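Extracellular solute-binding protein family 5 (Brucella melitensis, PDB 4ONY) probably binds peptides or related solutes in the periplasm and delivers them to an ABC transporter for import, as other family 5 solute-binding proteins do. Local coordinates at residues A[140-145]-A[190-195]; A[377-382]-A[524-529]. All blocks are in the same frame, centred on the assembly; numbering follows the deposited sequence. Where two conformers were deposited one is given.

Contact 1: A[140-145]-A[190-195]; sequences YDILTE and PVLPKH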
ATOM      1  N   TYR A 140      -7.907  23.813   8.224  1.00 17.85           N
ATOM      2  CA  TYR A 140      -8.331  23.784   6.794  1.00 18.63           C
ATOM      3  C   TYR A 140      -7.939  25.087   6.081  1.00 19.89           C
ATOM      4  O   TYR A 140      -7.572  25.076   4.881  1.00 20.48           O
ATOM      5  CB  TYR A 140      -9.819  23.423   6.628  1.00 18.44           C
ATOM      6  CG  TYR A 140      -9.987  21.951   6.891  1.00 17.88           C
ATOM      7  CD1 TYR A 140     -10.015  21.462   8.177  1.00 17.86           C
ATOM      8  CD2 TYR A 140     -10.008  21.034   5.842  1.00 17.92           C
ATOM      9  CE1 TYR A 140     -10.071  20.095   8.430  1.00 17.79           C
ATOM     10  CE2 TYR A 140     -10.068  19.671   6.074  1.00 17.79           C
ATOM     11  CZ  TYR A 140     -10.104  19.188   7.372  1.00 17.75           C
ATOM     12  OH  TYR A 140     -10.139  17.807   7.614  1.00 17.66           O
ATOM     13  N   ASP A 141      -8.018  26.192   6.807  1.00 20.58           N
ATOM     14  CA  ASP A 141      -7.546  27.492   6.286  1.00 22.48           C
ATOM     15  C   ASP A 141      -6.023  27.417   5.905  1.00 21.59           C
ATOM     16  O   ASP A 141      -5.652  27.539   4.712  1.00 20.77           O
ATOM     17  CB  ASP A 141      -7.825  28.581   7.340  1.00 24.32           C
ATOM     18  CG  ASP A 141      -7.336  29.962   6.914  1.00 26.87           C
ATOM     19  OD1 ASP A 141      -7.068  30.184   5.735  1.00 29.06           O
ATOM     20  OD2 ASP A 141      -7.187  30.813   7.789  1.00 29.71           O
ATOM     21  N   ILE A 142      -5.169  27.126   6.886  1.00 20.20           N
ATOM     22  CA  ILE A 142      -3.748  27.194   6.638  1.00 19.98           C
ATOM     23  C   ILE A 142      -3.222  26.118   5.681  1.00 19.85           C
ATOM     24  O   ILE A 142      -2.328  26.395   4.908  1.00 19.96           O
ATOM     25  CB  ILE A 142      -2.919  27.228   7.941  1.00 20.42           C
ATOM     26  CG1 ILE A 142      -1.487  27.673   7.637  1.00 21.12           C
ATOM     27  CG2 ILE A 142      -2.890  25.885   8.640  1.00 19.30           C
ATOM     28  CD1 ILE A 142      -0.639  27.858   8.882  1.00 21.83           C
ATOM     29  N   LEU A 143      -3.771  24.903   5.720  1.00 19.59           N
ATOM     30  CA  LEU A 143      -3.328  23.847   4.826  1.00 19.69           C
ATOM     31  C   LEU A 143      -3.759  24.077   3.384  1.00 19.67           C
ATOM     32  O   LEU A 143      -3.027  23.725   2.473  1.00 18.96           O
ATOM     33  CB  LEU A 143      -3.810  22.486   5.289  1.00 19.78           C
ATOM     34  CG  LEU A 143      -3.155  21.968   6.553  1.00 20.27           C
ATOM     35  CD1 LEU A 143      -3.750  20.625   6.886  1.00 21.18           C
ATOM     36  CD2 LEU A 143      -1.646  21.795   6.315  1.00 21.26           C
ATOM     37  N   THR A 144      -4.930  24.663   3.190  1.00 19.36           N
ATOM     38  CA  THR A 144      -5.351  25.081   1.889  1.00 20.30           C
ATOM     39  C   THR A 144      -4.413  26.163   1.323  1.00 21.41           C
ATOM     40  O   THR A 144      -3.960  26.081   0.184  1.00 20.52           O
ATOM     41  CB  THR A 144      -6.807  25.574   1.921  1.00 21.05           C
ATOM     42  OG1 THR A 144      -7.648  24.502   2.403  1.00 21.20           O
ATOM     43  CG2 THR A 144      -7.260  25.980   0.518  1.00 21.39           C
ATOM     44  N   GLU A 145      -4.079  27.158   2.131  1.00 22.88           N
ATOM     45  CA  GLU A 145      -3.219  28.266   1.646  1.00 24.91           C
ATOM     46  C   GLU A 145      -1.746  27.817   1.466  1.00 23.42           C
ATOM     47  O   GLU A 145      -1.078  28.206   0.477  1.00 22.90           O
ATOM     48  CB  GLU A 145      -3.304  29.432   2.631  1.00 28.08           C
ATOM     49  CG  GLU A 145      -2.731  30.751   2.101  1.00 34.12           C
ATOM     50  CD  GLU A 145      -2.217  31.746   3.160  1.00 37.19           C
ATOM     51  OE1 GLU A 145      -2.646  31.781   4.324  1.00 39.87           O
ATOM     52  OE2 GLU A 145      -1.349  32.547   2.784  1.00 45.92           O
ATOM     53  N   PRO A 190      -4.755  16.121   9.394  1.00 15.75           N
ATOM     54  CA  PRO A 190      -4.470  16.387  10.800  1.00 15.92           C
ATOM     55  C   PRO A 190      -5.398  17.401  11.409  1.00 16.34           C
ATOM     56  O   PRO A 190      -6.249  17.984  10.700  1.00 17.04           O
ATOM     57  CB  PRO A 190      -3.063  16.949  10.732  1.00 15.91           C
ATOM     58  CG  PRO A 190      -3.092  17.753   9.462  1.00 16.06           C
ATOM     59  CD  PRO A 190      -3.866  16.880   8.507  1.00 15.85           C
ATOM     60  N   VAL A 191      -5.263  17.587  12.726  1.00 16.18           N
ATOM     61  CA  VAL A 191      -5.681  18.799  13.360  1.00 16.32           C
ATOM     62  C   VAL A 191      -4.415  19.464  13.906  1.00 16.57           C
ATOM     63  O   VAL A 191      -3.623  18.835  14.613  1.00 16.89           O
ATOM     64  CB  VAL A 191      -6.746  18.554  14.467  1.00 16.60           C
ATOM     65  CG1 VAL A 191      -7.226  19.880  15.038  1.00 17.07           C
ATOM     66  CG2 VAL A 191      -7.925  17.801  13.903  1.00 16.20           C
ATOM     67  N   LEU A 192      -4.275  20.751  13.579  1.00 17.28           N
ATOM     68  CA  LEU A 192      -3.140  21.608  13.905  1.00 17.64           C
ATOM     69  C   LEU A 192      -3.501  22.650  14.981  1.00 18.08           C
ATOM     70  O   LEU A 192      -4.640  23.118  15.045  1.00 18.14           O
ATOM     71  CB  LEU A 192      -2.689  22.386  12.666  1.00 17.84           C
ATOM     72  CG  LEU A 192      -2.328  21.540  11.451  1.00 18.18           C
ATOM     73  CD1 LEU A 192      -1.835  22.377  10.286  1.00 18.52           C
ATOM     74  CD2 LEU A 192      -1.255  20.490  11.793  1.00 17.82           C
ATOM     75  N   PRO A 193      -2.534  23.022  15.828  1.00 18.31           N
ATOM     76  CA  PRO A 193      -2.757  23.986  16.915  1.00 19.05           C
ATOM     77  C   PRO A 193      -2.606  25.454  16.506  1.00 19.87           C
ATOM     78  O   PRO A 193      -1.469  25.927  16.332  1.00 19.95           O
ATOM     79  CB  PRO A 193      -1.666  23.628  17.919  1.00 18.71           C
ATOM     80  CG  PRO A 193      -0.563  23.073  17.093  1.00 18.08           C
ATOM     81  CD  PRO A 193      -1.213  22.400  15.917  1.00 18.14           C
ATOM     82  N   LYS A 194      -3.727  26.169  16.376  1.00 20.77           N
ATOM     83  CA  LYS A 194      -3.708  27.585  16.029  1.00 22.19           C
ATOM     84  C   LYS A 194      -2.805  28.368  16.959  1.00 23.07           C
ATOM     85  O   LYS A 194      -2.022  29.201  16.489  1.00 22.54           O
ATOM     86  CB  LYS A 194      -5.097  28.187  16.129  1.00 24.47           C
ATOM     87  CG  LYS A 194      -5.181  29.608  15.591  1.00 26.86           C
ATOM     88  CD  LYS A 194      -6.608  30.110  15.616  1.00 29.10           C
ATOM     89  CE  LYS A 194      -6.716  31.473  14.981  1.00 32.88           C
ATOM     90  NZ  LYS A 194      -8.130  31.949  15.093  1.00 36.04           N
ATOM     91  N   HIS A 195      -2.881  28.085  18.258  1.00 22.07           N
ATOM     92  CA  HIS A 195      -2.143  28.882  19.236  1.00 23.20           C
ATOM     93  C   HIS A 195      -0.647  28.672  19.143  1.00 23.39           C
ATOM     94  O   HIS A 195       0.086  29.533  19.566  1.00 24.32           O
ATOM     95  CB  HIS A 195      -2.561  28.568  20.667  1.00 22.84           C
ATOM     96  CG  HIS A 195      -2.007  27.270  21.179  1.00 22.54           C
ATOM     97  ND1 HIS A 195      -2.576  26.052  20.871  1.00 21.68           N
ATOM     98  CD2 HIS A 195      -0.941  27.003  21.972  1.00 21.96           C
ATOM     99  CE1 HIS A 195      -1.873  25.093  21.452  1.00 21.76           C
ATOM    100  NE2 HIS A 195      -0.893  25.647  22.143  1.00 21.72           N
TER
HETATM  101  O   HOH W   1      -9.079  17.423  10.195  1.00 19.33           O
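Leu-143 and Ile-142 meet Leu-192 and Pro-190 in a helix-against-loop contact. Helix 133-146 lies between strands 114-119 and 158-165 in the chain, and both belong to the six-stranded antiparallel sheet of this solute-binding protein. Segment 190-195 is part of the irregular chain that follows helix 181-187.

The apolar contacts centre on one methyl group. Leu-192 CD1 lies 4.0 Å from Leu-143 CG and 4.0 Å from Leu-143 CD2. The same methyl is 4.0 Å from Ile-142 CG2. Leu-192 has an extended second torsion (chi2 -178°), which carries CD1 to the far end of the side chain and into this junction. Its side chain crosses that of Ile-142 nearly at a right angle and that of Leu-143 obliquely. The other branch of Leu-143 takes the proline: CD1 sits 3.9 Å from Pro-190 CG, and the ring atom CD is slightly farther away. All four residues are buried.

Charged and polar bonds also hold the loop and its neighbours to the helix. Arg-199 forms salt bridges with Asp-141 and Glu-145, which lie one turn apart on the helix. Lys-194 forms one with Asp-134 nearer the start of the helix, and Thr-139 OG1 accepts a hydrogen bond from Leu-192 N.

An aromatic contact ties the helix to the sheet: Tyr-140 meets Phe-171 of strand 168-173 edge-to-face.

Within the helix, Tyr-140 O accepts from Thr-144 N in the regular pattern. Through Tyr-140 the two segments are joined by a single water, which lies 2.8 Å from Tyr-140 OH and donates to Pro-190 O at 2.9 Å.

Contact 2: A[377-382]-A[524-529]; sequences APFPGA and VDAMIE
Glu-529 N donates to Asp-525 O at 3.0 Å, one of the backbone bonds of the helical turn that presents Ala-526 and Met-527 to Phe-379. On the other side, Ala-382 N donates to Phe-379 O at 3.1 Å. This bond closes a type I beta turn from Phe-379 to Ala-382.

The contact itself is apolar and small. The outer end of the Phe-379 ring reaches the helix. Its CZ lies 3.6 Å from Ala-526 CB, and CE2 is at the same distance from that methyl. Met-527 adds a longer contact, with CE 4.2 Å from Phe-379 CE2. Both methyls approach the ring obliquely. The backbones stay well apart, with the CA atoms of Phe-379 and Ala-526 separated by 9.4 Å, and the aromatic side chain spans the gap. Phe-379 CG is turned anti to its own carbonyl carbon (chi1 -56°), directing the ring to the helix. Pro-378 CB packs over one ring face, near the rim.

Around the contact, Phe-379 also touches Pro-522 and Ala-523 at the start of helix 522-533. Met-527 is buried and touches both Leu-375 and Leu-376 of helix 370-376 and Ala-546 and Leu-547 of helix 537-553. The loop between helices 370-376 and 385-389 is thereby laid against helix 522-533, which also packs on helices 499-503 and 537-553.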
ATOM      1  N   ALA A 377     -21.779  -9.402 -18.137  1.00 16.15           N
ATOM      2  CA  ALA A 377     -22.589  -9.881 -19.271  1.00 16.96           C
ATOM      3  C   ALA A 377     -22.553  -8.944 -20.499  1.00 17.23           C
ATOM      4  O   ALA A 377     -22.536  -9.388 -21.624  1.00 18.17           O
ATOM      5  CB  ALA A 377     -24.030 -10.081 -18.813  1.00 17.51           C
ATOM      6  N   PRO A 378     -22.484  -7.629 -20.299  1.00 17.41           N
ATOM      7  CA  PRO A 378     -22.386  -6.769 -21.473  1.00 17.85           C
ATOM      8  C   PRO A 378     -21.021  -6.799 -22.192  1.00 18.20           C
ATOM      9  O   PRO A 378     -20.884  -6.153 -23.224  1.00 17.66           O
ATOM     10  CB  PRO A 378     -22.588  -5.357 -20.884  1.00 18.23           C
ATOM     11  CG  PRO A 378     -23.376  -5.590 -19.638  1.00 18.71           C
ATOM     12  CD  PRO A 378     -22.743  -6.847 -19.088  1.00 17.94           C
ATOM     13  N   PHE A 379     -20.040  -7.553 -21.672  1.00 17.74           N
ATOM     14  CA  PHE A 379     -18.704  -7.542 -22.207  1.00 17.15           C
ATOM     15  C   PHE A 379     -18.283  -8.953 -22.506  1.00 17.23           C
ATOM     16  O   PHE A 379     -17.371  -9.481 -21.874  1.00 16.93           O
ATOM     17  CB  PHE A 379     -17.747  -6.863 -21.213  1.00 17.04           C
ATOM     18  CG  PHE A 379     -18.180  -5.482 -20.848  1.00 17.41           C
ATOM     19  CD1 PHE A 379     -18.014  -4.412 -21.771  1.00 17.21           C
ATOM     20  CD2 PHE A 379     -18.821  -5.242 -19.638  1.00 17.09           C
ATOM     21  CE1 PHE A 379     -18.467  -3.160 -21.450  1.00 16.92           C
ATOM     22  CE2 PHE A 379     -19.279  -3.991 -19.323  1.00 16.69           C
ATOM     23  CZ  PHE A 379     -19.087  -2.955 -20.223  1.00 16.92           C
ATOM     24  N   PRO A 380     -18.937  -9.608 -23.469  0.50 18.11           N
ATOM     25  CA  PRO A 380     -18.802 -11.064 -23.580  0.50 18.20           C
ATOM     26  C   PRO A 380     -17.386 -11.633 -23.800  0.50 18.16           C
ATOM     27  O   PRO A 380     -17.132 -12.794 -23.443  0.50 18.67           O
ATOM     28  CB  PRO A 380     -19.726 -11.422 -24.770  0.50 18.96           C
ATOM     29  CG  PRO A 380     -19.937 -10.131 -25.513  0.50 19.31           C
ATOM     30  CD  PRO A 380     -19.875  -9.045 -24.465  0.50 19.03           C
ATOM     31  N   GLY A 381     -16.488 -10.871 -24.404  0.50 17.29           N
ATOM     32  CA  GLY A 381     -15.134 -11.386 -24.644  0.50 17.01           C
ATOM     33  C   GLY A 381     -14.093 -11.123 -23.560  0.50 16.33           C
ATOM     34  O   GLY A 381     -12.955 -11.621 -23.648  0.50 16.40           O
ATOM     35  N   ALA A 382     -14.486 -10.368 -22.537  1.00 15.34           N
ATOM     36  CA  ALA A 382     -13.584  -9.689 -21.622  1.00 15.21           C
ATOM     37  C   ALA A 382     -12.894 -10.593 -20.599  1.00 15.18           C
ATOM     38  O   ALA A 382     -11.798 -10.269 -20.139  1.00 15.00           O
ATOM     39  CB  ALA A 382     -14.313  -8.588 -20.913  1.00 15.44           C
ATOM     40  N   VAL A 524     -13.000  -2.792 -18.542  1.00 13.29           N
ATOM     41  CA  VAL A 524     -12.197  -2.341 -17.405  1.00 12.87           C
ATOM     42  C   VAL A 524     -12.846  -1.091 -16.840  1.00 13.20           C
ATOM     43  O   VAL A 524     -13.070  -0.978 -15.632  1.00 12.90           O
ATOM     44  CB  VAL A 524     -10.732  -2.044 -17.819  1.00 12.66           C
ATOM     45  CG1 VAL A 524     -10.009  -1.257 -16.730  1.00 12.90           C
ATOM     46  CG2 VAL A 524      -9.972  -3.318 -18.183  1.00 12.25           C
ATOM     47  N   ASP A 525     -13.127  -0.124 -17.709  1.00 13.44           N
ATOM     48  CA  ASP A 525     -13.744   1.112 -17.250  1.00 13.97           C
ATOM     49  C   ASP A 525     -15.029   0.832 -16.493  1.00 13.76           C
ATOM     50  O   ASP A 525     -15.279   1.434 -15.443  1.00 13.24           O
ATOM     51  CB  ASP A 525     -14.021   2.069 -18.393  1.00 14.59           C
ATOM     52  CG  ASP A 525     -12.738   2.559 -19.100  1.00 15.31           C
ATOM     53  OD1 ASP A 525     -11.612   2.353 -18.656  1.00 15.71           O
ATOM     54  OD2 ASP A 525     -12.861   3.163 -20.165  1.00 16.71           O
ATOM     55  N   ALA A 526     -15.849  -0.073 -17.010  1.00 13.92           N
ATOM     56  CA  ALA A 526     -17.134  -0.402 -16.365  1.00 14.17           C
ATOM     57  C   ALA A 526     -16.961  -1.053 -14.974  1.00 14.00           C
ATOM     58  O   ALA A 526     -17.746  -0.780 -14.058  1.00 13.84           O
ATOM     59  CB  ALA A 526     -17.965  -1.316 -17.251  1.00 14.90           C
ATOM     60  N   MET A 527     -15.941  -1.899 -14.798  1.00 13.43           N
ATOM     61  CA  MET A 527     -15.713  -2.502 -13.472  1.00 13.65           C
ATOM     62  C   MET A 527     -15.203  -1.464 -12.453  1.00 13.20           C
ATOM     63  O   MET A 527     -15.536  -1.539 -11.297  1.00 12.56           O
ATOM     64  CB  MET A 527     -14.759  -3.707 -13.559  1.00 13.14           C
ATOM     65  CG  MET A 527     -15.297  -4.888 -14.382  1.00 13.66           C
ATOM     66  SD  MET A 527     -17.015  -5.408 -14.123  1.00 13.97           S
ATOM     67  CE  MET A 527     -17.866  -4.469 -15.371  1.00 15.35           C
ATOM     68  N   ILE A 528     -14.410  -0.490 -12.909  1.00 13.69           N
ATOM     69  CA  ILE A 528     -13.967   0.605 -12.042  1.00 13.82           C
ATOM     70  C   ILE A 528     -15.215   1.434 -11.617  1.00 14.78           C
ATOM     71  O   ILE A 528     -15.376   1.781 -10.411  1.00 13.64           O
ATOM     72  CB  ILE A 528     -12.911   1.505 -12.696  1.00 13.67           C
ATOM     73  CG1 ILE A 528     -11.622   0.724 -12.936  1.00 13.41           C
ATOM     74  CG2 ILE A 528     -12.601   2.744 -11.821  1.00 13.63           C
ATOM     75  CD1 ILE A 528     -10.631   1.456 -13.848  1.00 13.66           C
ATOM     76  N   GLU A 529     -16.083   1.721 -12.570  1.00 16.28           N
ATOM     77  CA  GLU A 529     -17.330   2.426 -12.222  1.00 17.91           C
ATOM     78  C   GLU A 529     -18.121   1.652 -11.173  1.00 16.31           C
ATOM     79  O   GLU A 529     -18.615   2.232 -10.231  1.00 15.82           O
ATOM     80  CB  GLU A 529     -18.206   2.682 -13.446  1.00 21.63           C
ATOM     81  CG  GLU A 529     -17.576   3.638 -14.432  1.00 27.55           C
ATOM     82  CD  GLU A 529     -18.252   3.654 -15.782  1.00 34.83           C
ATOM     83  OE1 GLU A 529     -19.494   3.353 -15.818  1.00 40.87           O
ATOM     84  OE2 GLU A 529     -17.535   4.003 -16.764  1.00 40.83           O
TER

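How the contacts relate
Contact 1 and contact 2 lie in separate parts of the protein. Their centres are 43 Å apart, and their nearest atoms are about 25 Å apart. They share no helix or strand. Contact 1 joins helix 133-146, beside the six-stranded antiparallel sheet, to the loop after helix 181-187. Contact 2 belongs to a group of helices that includes 370-376, 522-533 and 537-553. The two come in series: 140-145 meets 190-195 before the chain reaches 377-382, which then pairs with 524-529. Contact 1 closes a loop of some 45 residues. Contact 2 brings together segments about 140 residues apart. Neither includes a residue of the observed 1-ethoxy-2-(2-ethoxyethoxy)ethane pocket.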